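Local coordinates for putative cytoplasmic protein (Salmonella typhimurium LT2, PDB 2Q02), which is of unknown function but binds zinc in a xylose isomerase-like TIM barrel and may act as an isomerase, at residues A[11-16]-A[36-41]; A[29-34]-A[258-263]; A[216-221]-A[242-247]. All blocks are in the same frame, centred on the assembly; numbering follows the deposited sequence. Where two conformers were deposited one is given.

Contact 1: residues A[11-16]-A[36-41]; sequences INRKIA and VELRND
Asn12 OD1 is gripped from two directions: Arg39 NH1 reaches it across the strands at 3.2 Å, and the backbone N of Lys14, two residues on in its own chain segment, donates to it at 3.0 Å. The second bond is nearly straight, lies in the amide plane on a lone pair of OD1 and makes an Asx turn, while NH1 arrives tilted from that plane. CG of Asn12 stands anti to its backbone N (chi1 -168°), and the other branch of the amide, ND2, makes a weak, bent hydrogen bond to Glu37 OE1 at 2.7 Å. The two bonds to OD1, helped by the weak one from ND2, favour this rotation of the amide. OE2 of the same carboxylate is taken by Thr69, Asn71 and the zinc ligand His197.

The Arg39 chain bends at chi3 (55°), and its guanidinium holds Asp41 side-on, NE to OD1 at 2.9 Å and NH2 to OD2, each oxygen using its syn lone pair. Over one face of this plane lies the aliphatic part of Lys14, with CD 3.4 Å from Arg39 NE; Lys14 NZ goes on to a long salt bridge with Asp41 OD1 at 3.6 Å. Arg13 runs extended past Leu38 CD2 toward Asp49, and a water joins its NH1 to Arg39 N.

The backbones themselves pair in parallel, Glu37 N to Ile11 O at 3.2 Å and Arg13 N to Glu37 O at 3.1 Å. These are the first two strands of a TIM barrel, which with helix 21-30 form a beta-alpha-beta unit; their C-terminal ends carry polar second-shell residues beside the zinc site.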
loop_
_atom_site.group_PDB
_atom_site.type_symbol
_atom_site.label_atom_id
_atom_site.label_comp_id
_atom_site.label_asym_id
_atom_site.label_seq_id
_atom_site.Cartn_x
_atom_site.Cartn_y
_atom_site.Cartn_z
ATOM N N ILE A 11 6.293 7.461 2.536
ATOM C CA ILE A 11 7.074 6.420 3.167
ATOM C C ILE A 11 6.151 5.554 4.012
ATOM O O ILE A 11 5.551 6.018 4.992
ATOM C CB ILE A 11 8.228 6.984 4.016
ATOM C CG1 ILE A 11 8.982 8.105 3.262
ATOM C CG2 ILE A 11 9.171 5.849 4.447
ATOM C CD1 ILE A 11 9.536 7.711 1.905
ATOM N N ASN A 12 6.047 4.292 3.620
ATOM C CA ASN A 12 5.313 3.312 4.395
ATOM C C ASN A 12 6.152 2.896 5.637
ATOM O O ASN A 12 7.379 2.676 5.548
ATOM C CB ASN A 12 4.952 2.111 3.502
ATOM C CG ASN A 12 3.947 1.177 4.146
ATOM O OD1 ASN A 12 4.197 0.660 5.232
ATOM N ND2 ASN A 12 2.814 0.938 3.468
ATOM N N ARG A 13 5.481 2.782 6.786
ATOM C CA ARG A 13 6.165 2.465 8.039
ATOM C C ARG A 13 6.804 1.069 8.097
ATOM O O ARG A 13 7.604 0.816 8.998
ATOM C CB ARG A 13 5.240 2.653 9.244
ATOM C CG ARG A 13 5.997 2.684 10.560
ATOM C CD ARG A 13 5.094 2.745 11.786
ATOM N NE ARG A 13 5.888 2.744 13.031
ATOM C CZ ARG A 13 5.476 2.268 14.203
ATOM N NH1 ARG A 13 4.262 1.753 14.332
ATOM N NH2 ARG A 13 6.281 2.313 15.255
ATOM N N LYS A 14 6.470 0.169 7.160
ATOM C CA LYS A 14 7.105 -1.163 7.139
ATOM C C LYS A 14 8.621 -1.103 6.944
ATOM O O LYS A 14 9.313 -2.050 7.299
ATOM C CB LYS A 14 6.493 -2.073 6.065
ATOM C CG LYS A 14 6.634 -3.592 6.369
ATOM C CD LYS A 14 5.506 -4.102 7.261
ATOM C CE LYS A 14 5.778 -5.509 7.786
ATOM N NZ LYS A 14 5.309 -5.769 9.209
ATOM N N ILE A 15 9.121 0.000 6.371
ATOM C CA ILE A 15 10.565 0.206 6.149
ATOM C C ILE A 15 11.359 0.402 7.455
ATOM O O ILE A 15 12.573 0.225 7.482
ATOM C CB ILE A 15 10.810 1.405 5.169
ATOM C CG1 ILE A 15 12.195 1.349 4.540
ATOM C CG2 ILE A 15 10.582 2.759 5.846
ATOM C CD1 ILE A 15 12.343 2.281 3.348
ATOM N N ALA A 16 10.667 0.739 8.539
ATOM C CA ALA A 16 11.321 1.098 9.792
ATOM C C ALA A 16 10.738 0.364 10.995
ATOM O O ALA A 16 10.200 1.010 11.912
ATOM C CB ALA A 16 11.224 2.604 10.007
ATOM N N VAL A 36 3.181 9.674 4.884
ATOM C CA VAL A 36 3.464 8.334 5.424
ATOM C C VAL A 36 2.240 7.450 5.406
ATOM O O VAL A 36 1.137 7.912 5.173
ATOM C CB VAL A 36 3.943 8.357 6.910
ATOM C CG1 VAL A 36 5.268 9.064 7.033
ATOM C CG2 VAL A 36 2.886 9.018 7.819
ATOM N N GLU A 37 2.461 6.176 5.682
ATOM C CA GLU A 37 1.412 5.210 5.942
ATOM C C GLU A 37 1.711 4.556 7.278
ATOM O O GLU A 37 2.861 4.183 7.550
ATOM C CB GLU A 37 1.406 4.109 4.874
ATOM C CG GLU A 37 1.056 4.560 3.462
ATOM C CD GLU A 37 0.995 3.389 2.495
ATOM O OE1 GLU A 37 2.071 3.059 1.917
ATOM O OE2 GLU A 37 -0.111 2.785 2.349
ATOM N N LEU A 38 0.683 4.385 8.099
ATOM C CA LEU A 38 0.800 3.582 9.318
ATOM C C LEU A 38 0.264 2.168 9.069
ATOM O O LEU A 38 -0.257 1.874 7.994
ATOM C CB LEU A 38 0.096 4.269 10.498
ATOM C CG LEU A 38 0.729 5.570 11.026
ATOM C CD1 LEU A 38 -0.071 6.126 12.180
ATOM C CD2 LEU A 38 2.179 5.384 11.444
ATOM N N ARG A 39 0.418 1.285 10.056
ATOM C CA ARG A 39 0.103 -0.132 9.879
ATOM C C ARG A 39 -0.258 -0.876 11.191
ATOM O O ARG A 39 0.305 -0.608 12.269
ATOM C CB ARG A 39 1.303 -0.862 9.255
ATOM C CG ARG A 39 2.042 -0.165 8.098
ATOM C CD ARG A 39 3.174 -1.075 7.627
ATOM N NE ARG A 39 2.628 -2.385 7.292
ATOM C CZ ARG A 39 2.203 -2.748 6.083
ATOM N NH1 ARG A 39 2.312 -1.946 5.032
ATOM N NH2 ARG A 39 1.692 -3.945 5.912
ATOM N N ASN A 40 -1.157 -1.851 11.084
ATOM C CA ASN A 40 -1.548 -2.650 12.263
ATOM C C ASN A 40 -0.713 -3.939 12.444
ATOM O O ASN A 40 -0.990 -4.726 13.345
ATOM C CB ASN A 40 -3.043 -2.996 12.249
ATOM C CG ASN A 40 -3.381 -4.042 11.223
ATOM O OD1 ASN A 40 -2.605 -4.278 10.294
ATOM N ND2 ASN A 40 -4.547 -4.680 11.376
ATOM N N ASP A 41 0.316 -4.133 11.608
ATOM C CA ASP A 41 1.129 -5.358 11.669
ATOM C C ASP A 41 2.609 -5.085 11.985
ATOM O O ASP A 41 3.499 -5.858 11.608
ATOM C CB ASP A 41 0.993 -6.182 10.388
ATOM C CG ASP A 41 1.422 -5.439 9.160
ATOM O OD1 ASP A 41 1.990 -4.340 9.279
ATOM O OD2 ASP A 41 1.183 -5.984 8.070
HETATM O O HOH W 1 1.599 1.954 12.551
#

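Contact 2: residues A[29-34]-A[258-263]; sequences KRLEFN and EIEEQI
Leu31 and Glu260 meet where the end of helix 21-30 comes up against helix 256-271. Much of the first shell is apolar: CD2 of Leu31 rests on CB and CG of Glu260, 3.8 Å from CB, while its other methyl, CD1, touches Ile263 CD1 at 3.7 Å, the two side chains crossing at about a right angle. Phe33 adds its ring, with CE2 3.7 Å from Ile263 CG2.

The same shell holds a salt bridge, made in the conformer given by Arg30 NH1 to Glu260 OE2 at 2.7 Å. NH1 alone makes it, and the carboxylate is turned 73° against the guanidinium plane. Since Arg30 has a second conformer, this bridge and that of NH2 to Glu256, one turn earlier on helix 256-271, are less certain.

Between Leu31 and Phe33 the helix ends: Glu32 takes positive phi (64°) in a Schellman motif, with its N bonded to Lys29 O at 2.8 Å, and the chain goes on with Phe33 also facing helix 256-271.

In the barrel, the contact joins the first and last of the surrounding helices. Leu27 of helix 21-30 extends it along Ile259 and Glu260, and on the inner side Phe33 and Ile263 lean on Phe9 and Ile11 of strand 9-12.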
loop_
_atom_site.group_PDB
_atom_site.type_symbol
_atom_site.label_atom_id
_atom_site.label_comp_id
_atom_site.label_asym_id
_atom_site.label_seq_id
_atom_site.Cartn_x
_atom_site.Cartn_y
_atom_site.Cartn_z
ATOM N N LYS A 29 10.566 13.633 7.907
ATOM C CA LYS A 29 10.718 15.097 7.800
ATOM C C LYS A 29 12.168 15.483 7.456
ATOM O O LYS A 29 12.373 16.349 6.604
ATOM C CB LYS A 29 10.196 15.844 9.042
ATOM C CG LYS A 29 10.603 17.358 9.113
ATOM C CD LYS A 29 9.398 18.301 9.209
ATOM C CE LYS A 29 9.805 19.796 9.334
ATOM N NZ LYS A 29 10.538 20.110 10.605
ATOM N N ARG A 30 13.163 14.841 8.081
ATOM C CA ARG A 30 14.577 15.068 7.742
ATOM C C ARG A 30 14.829 14.858 6.237
ATOM O O ARG A 30 15.620 15.577 5.622
ATOM C CB ARG A 30 15.517 14.162 8.576
ATOM C CG ARG A 30 15.899 14.693 9.984
ATOM C CD ARG A 30 16.957 13.804 10.696
ATOM N NE ARG A 30 16.336 12.710 11.453
ATOM C CZ ARG A 30 16.462 11.404 11.204
ATOM N NH1 ARG A 30 17.222 10.945 10.224
ATOM N NH2 ARG A 30 15.811 10.536 11.960
ATOM N N LEU A 31 14.161 13.869 5.642
ATOM C CA LEU A 31 14.283 13.586 4.198
ATOM C C LEU A 31 13.408 14.487 3.316
ATOM O O LEU A 31 13.407 14.357 2.093
ATOM C CB LEU A 31 13.907 12.134 3.927
ATOM C CG LEU A 31 14.855 11.116 4.548
ATOM C CD1 LEU A 31 14.322 9.704 4.364
ATOM C CD2 LEU A 31 16.248 11.256 3.937
ATOM N N GLU A 32 12.651 15.372 3.953
ATOM C CA GLU A 32 11.787 16.346 3.283
ATOM C C GLU A 32 10.657 15.728 2.464
ATOM O O GLU A 32 10.331 16.235 1.392
ATOM C CB GLU A 32 12.598 17.315 2.420
ATOM C CG GLU A 32 13.208 18.459 3.206
ATOM C CD GLU A 32 14.105 19.322 2.355
ATOM O OE1 GLU A 32 15.132 18.801 1.869
ATOM O OE2 GLU A 32 13.786 20.516 2.177
ATOM N N PHE A 33 10.083 14.628 2.957
ATOM C CA PHE A 33 8.809 14.114 2.438
ATOM C C PHE A 33 7.716 14.503 3.412
ATOM O O PHE A 33 7.990 14.837 4.550
ATOM C CB PHE A 33 8.855 12.595 2.231
ATOM C CG PHE A 33 9.931 12.176 1.287
ATOM C CD1 PHE A 33 9.820 12.469 -0.070
ATOM C CD2 PHE A 33 11.094 11.571 1.756
ATOM C CE1 PHE A 33 10.834 12.123 -0.949
ATOM C CE2 PHE A 33 12.113 11.223 0.882
ATOM C CZ PHE A 33 11.982 11.501 -0.469
ATOM N N ASN A 34 6.477 14.468 2.951
ATOM C CA ASN A 34 5.345 14.933 3.751
ATOM C C ASN A 34 4.189 13.921 3.797
ATOM O O ASN A 34 3.067 14.272 4.127
ATOM C CB ASN A 34 4.846 16.279 3.209
ATOM C CG ASN A 34 4.348 16.193 1.751
ATOM O OD1 ASN A 34 4.069 15.113 1.213
ATOM N ND2 ASN A 34 4.243 17.347 1.114
ATOM N N GLU A 258 21.039 4.253 7.199
ATOM C CA GLU A 258 20.863 3.289 6.100
ATOM C C GLU A 258 19.469 3.418 5.458
ATOM O O GLU A 258 19.330 3.320 4.229
ATOM C CB GLU A 258 21.088 1.858 6.615
ATOM C CG GLU A 258 20.858 0.723 5.588
ATOM C CD GLU A 258 22.127 0.320 4.816
ATOM O OE1 GLU A 258 23.106 -0.184 5.441
ATOM O OE2 GLU A 258 22.125 0.491 3.574
ATOM N N ILE A 259 18.450 3.640 6.297
ATOM C CA ILE A 259 17.070 3.867 5.844
ATOM C C ILE A 259 17.002 5.123 4.996
ATOM O O ILE A 259 16.366 5.115 3.934
ATOM C CB ILE A 259 16.076 4.014 7.031
ATOM C CG1 ILE A 259 15.860 2.683 7.748
ATOM C CG2 ILE A 259 14.711 4.494 6.567
ATOM C CD1 ILE A 259 15.023 2.840 9.033
ATOM N N GLU A 260 17.638 6.199 5.459
ATOM C CA GLU A 260 17.663 7.452 4.701
ATOM C C GLU A 260 18.318 7.243 3.331
ATOM O O GLU A 260 17.834 7.767 2.332
ATOM C CB GLU A 260 18.379 8.571 5.479
ATOM C CG GLU A 260 17.620 9.114 6.714
ATOM C CD GLU A 260 18.420 10.144 7.532
ATOM O OE1 GLU A 260 18.429 11.335 7.171
ATOM O OE2 GLU A 260 19.028 9.780 8.556
ATOM N N GLU A 261 19.402 6.466 3.292
ATOM C CA GLU A 261 20.147 6.192 2.056
ATOM C C GLU A 261 19.315 5.447 1.014
ATOM O O GLU A 261 19.374 5.743 -0.171
ATOM C CB GLU A 261 21.404 5.357 2.363
ATOM C CG GLU A 261 22.569 6.113 3.033
ATOM C CD GLU A 261 23.722 5.181 3.439
ATOM O OE1 GLU A 261 23.701 3.980 3.073
ATOM O OE2 GLU A 261 24.656 5.637 4.129
ATOM N N GLN A 262 18.550 4.468 1.467
ATOM C CA GLN A 262 17.776 3.597 0.575
ATOM C C GLN A 262 16.576 4.303 -0.026
ATOM O O GLN A 262 16.167 4.016 -1.150
ATOM C CB GLN A 262 17.298 2.382 1.349
ATOM C CG GLN A 262 18.435 1.492 1.842
ATOM C CD GLN A 262 18.773 0.364 0.887
ATOM O OE1 GLN A 262 18.201 0.243 -0.195
ATOM N NE2 GLN A 262 19.710 -0.475 1.296
ATOM N N ILE A 263 15.998 5.212 0.744
ATOM C CA ILE A 263 14.892 6.032 0.269
ATOM C C ILE A 263 15.453 7.023 -0.722
ATOM O O ILE A 263 14.899 7.195 -1.797
ATOM C CB ILE A 263 14.143 6.768 1.429
ATOM C CG1 ILE A 263 13.470 5.747 2.367
ATOM C CG2 ILE A 263 13.085 7.697 0.873
ATOM C CD1 ILE A 263 13.174 6.248 3.791
#

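Contact 3: residues A[216-221]-A[242-247]; sequences IMLSEK and YAFEPF. With ZN (zinc ion), chain E.
Met217, a selenomethionine, lays its terminal atoms against Phe244 and Pro246, and apolar packing carries most of the contact. Its selenium lies 3.8 Å from Pro246 CD and almost as near to CG. Leu218 joins from another direction: CD1 meets Phe244 CE1 at 3.7 Å, at the edge of the ring and near its plane. The backbone takes part too, Ile216 O resting 3.4 Å from Pro246 CB.

The aromatic interactions come next. Met217 CE makes a CH-pi contact with Phe244, 4.3 Å from the ring centroid and off-centre, nearest CG and CD1. The selenium makes an oblique Met-aromatic contact, 4.9 Å from the same centroid. The side chain folds back at both chi2 (-76°) and chi3 (-78°), which puts SE beside the proline and CE against the ring. Helix 256-271 closes in on this cluster, with Ser266 touching both Met217 and Phe244.

Metal coordination belongs to the residue between Phe244 and Pro246. Glu245 points away from the 216-221 loop, its CG anti to the backbone N (chi1 -174°), and OE1 binds the zinc ion at 2.1 Å. The same oxygen accepts a hydrogen bond from Arg215, just ahead of the loop, and OE2 is held in a salt bridge by Arg39.

Packing on one side of the chain and metal binding on the other thus meet at the C-terminal end of the eighth strand. Glu245 binds the zinc together with Glu139, Asp170 and His197, at the mouth of this xylose isomerase-like TIM barrel.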
loop_
_atom_site.group_PDB
_atom_site.type_symbol
_atom_site.label_atom_id
_atom_site.label_comp_id
_atom_site.label_asym_id
_atom_site.label_seq_id
_atom_site.Cartn_x
_atom_site.Cartn_y
_atom_site.Cartn_z
ATOM N N ILE A 216 12.606 -5.741 -0.921
ATOM C CA ILE A 216 13.509 -4.732 -0.372
ATOM C C ILE A 216 13.245 -3.372 -1.061
ATOM O O ILE A 216 12.105 -3.027 -1.317
ATOM C CB ILE A 216 14.981 -5.210 -0.445
ATOM C CG1 ILE A 216 15.458 -5.434 -1.895
ATOM C CG2 ILE A 216 15.112 -6.487 0.339
ATOM C CD1 ILE A 216 16.889 -5.968 -1.990
HETATM N N MSE A 217 14.276 -2.590 -1.324
HETATM C CA MSE A 217 14.107 -1.310 -1.979
HETATM C C MSE A 217 14.647 -1.352 -3.422
HETATM O O MSE A 217 15.072 -2.413 -3.915
HETATM C CB MSE A 217 14.725 -0.217 -1.101
HETATM C CG MSE A 217 13.898 0.026 0.169
HETATM SE SE MSE A 217 12.221 1.082 -0.191
HETATM C CE MSE A 217 13.074 2.817 -0.326
ATOM N N LEU A 218 14.575 -0.215 -4.116
ATOM C CA LEU A 218 14.850 -0.181 -5.555
ATOM C C LEU A 218 16.334 -0.123 -5.825
ATOM O O LEU A 218 17.032 0.694 -5.250
ATOM C CB LEU A 218 14.127 1.000 -6.222
ATOM C CG LEU A 218 12.592 0.962 -6.059
ATOM C CD1 LEU A 218 11.900 2.103 -6.843
ATOM C CD2 LEU A 218 12.031 -0.385 -6.466
ATOM N N SER A 219 16.822 -1.025 -6.663
ATOM C CA SER A 219 18.202 -0.955 -7.128
ATOM C C SER A 219 18.237 -1.208 -8.634
ATOM O O SER A 219 17.190 -1.434 -9.262
ATOM C CB SER A 219 19.080 -1.969 -6.382
ATOM O OG SER A 219 18.964 -3.274 -6.937
ATOM N N GLU A 220 19.443 -1.169 -9.198
ATOM C CA GLU A 220 19.683 -1.587 -10.579
ATOM C C GLU A 220 19.449 -3.085 -10.763
ATOM O O GLU A 220 19.158 -3.539 -11.865
ATOM C CB GLU A 220 21.123 -1.254 -11.001
ATOM C CG GLU A 220 21.481 0.237 -10.978
ATOM C CD GLU A 220 20.638 1.063 -11.936
ATOM O OE1 GLU A 220 20.100 0.475 -12.899
ATOM O OE2 GLU A 220 20.508 2.295 -11.726
ATOM N N LYS A 221 19.573 -3.851 -9.683
ATOM C CA LYS A 221 19.398 -5.298 -9.756
ATOM C C LYS A 221 17.932 -5.727 -9.620
ATOM O O LYS A 221 17.661 -6.928 -9.674
ATOM C CB LYS A 221 20.283 -6.013 -8.711
ATOM N N TYR A 242 3.262 7.741 -4.936
ATOM C CA TYR A 242 4.115 6.577 -4.898
ATOM C C TYR A 242 4.613 6.432 -3.461
ATOM O O TYR A 242 5.234 7.344 -2.899
ATOM C CB TYR A 242 5.295 6.759 -5.855
ATOM C CG TYR A 242 4.920 6.780 -7.329
ATOM C CD1 TYR A 242 4.565 5.602 -7.989
ATOM C CD2 TYR A 242 4.944 7.976 -8.073
ATOM C CE1 TYR A 242 4.229 5.600 -9.320
ATOM C CE2 TYR A 242 4.611 7.987 -9.432
ATOM C CZ TYR A 242 4.248 6.784 -10.038
ATOM O OH TYR A 242 3.917 6.738 -11.365
ATOM N N ALA A 243 4.334 5.269 -2.881
ATOM C CA ALA A 243 4.691 4.939 -1.502
ATOM C C ALA A 243 5.601 3.748 -1.529
ATOM O O ALA A 243 5.285 2.767 -2.184
ATOM C CB ALA A 243 3.443 4.603 -0.682
ATOM N N PHE A 244 6.713 3.839 -0.797
ATOM C CA PHE A 244 7.706 2.780 -0.713
ATOM C C PHE A 244 7.312 1.808 0.400
ATOM O O PHE A 244 7.112 2.234 1.541
ATOM C CB PHE A 244 9.106 3.372 -0.469
ATOM C CG PHE A 244 9.672 4.084 -1.671
ATOM C CD1 PHE A 244 10.123 3.365 -2.771
ATOM C CD2 PHE A 244 9.735 5.476 -1.715
ATOM C CE1 PHE A 244 10.632 4.020 -3.896
ATOM C CE2 PHE A 244 10.270 6.146 -2.834
ATOM C CZ PHE A 244 10.708 5.417 -3.925
ATOM N N GLU A 245 7.170 0.520 0.047
ATOM C CA GLU A 245 6.665 -0.518 0.968
ATOM C C GLU A 245 7.502 -1.821 0.887
ATOM O O GLU A 245 7.056 -2.833 0.365
ATOM C CB GLU A 245 5.161 -0.797 0.728
ATOM C CG GLU A 245 4.522 -1.761 1.760
ATOM C CD GLU A 245 3.172 -2.337 1.326
ATOM O OE1 GLU A 245 3.007 -2.693 0.141
ATOM O OE2 GLU A 245 2.264 -2.467 2.172
ATOM N N PRO A 246 8.729 -1.788 1.399
ATOM C CA PRO A 246 9.466 -3.026 1.583
ATOM C C PRO A 246 8.958 -3.865 2.780
ATOM O O PRO A 246 8.336 -3.318 3.699
ATOM C CB PRO A 246 10.885 -2.526 1.826
ATOM C CG PRO A 246 10.700 -1.246 2.490
ATOM C CD PRO A 246 9.516 -0.622 1.828
ATOM N N PHE A 247 9.224 -5.178 2.752
ATOM C CA PHE A 247 8.785 -6.134 3.808
ATOM C C PHE A 247 9.893 -7.013 4.429
ATOM O O PHE A 247 9.688 -7.614 5.492
ATOM C CB PHE A 247 7.754 -7.100 3.227
ATOM C CG PHE A 247 6.367 -6.612 3.281
ATOM C CD1 PHE A 247 5.589 -6.838 4.407
ATOM C CD2 PHE A 247 5.810 -5.955 2.188
ATOM C CE1 PHE A 247 4.277 -6.388 4.468
ATOM C CE2 PHE A 247 4.497 -5.512 2.222
ATOM C CZ PHE A 247 3.724 -5.730 3.370
HETATM ZN ZN ZN E . 1.214 -3.071 -0.959
#

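Overall arrangement
The three contacts lie on or near the seam where the barrel closes, since strands 9-12 and 242-244 are neighbours in the sheet. Contacts 1 and 3 meet there through the salt bridge of Arg39 NH1 with Glu245 OE2 at 2.9 Å, which ties the polar network of contact 1 to a zinc ligand; the side chain of Asn12 is itself about 6 Å from the metal. Contact 2 lies farther out, Ile263 being about 11 Å from Glu245 between side chains. Yet it backs both others: Ile263 CG2 packs 3.7 Å from Ile11 CD1, and Gln262 O lies 3.4 Å from Met217 CE. The outer helix 256-271 thus packs against parts of both contacts that adjoin the zinc site.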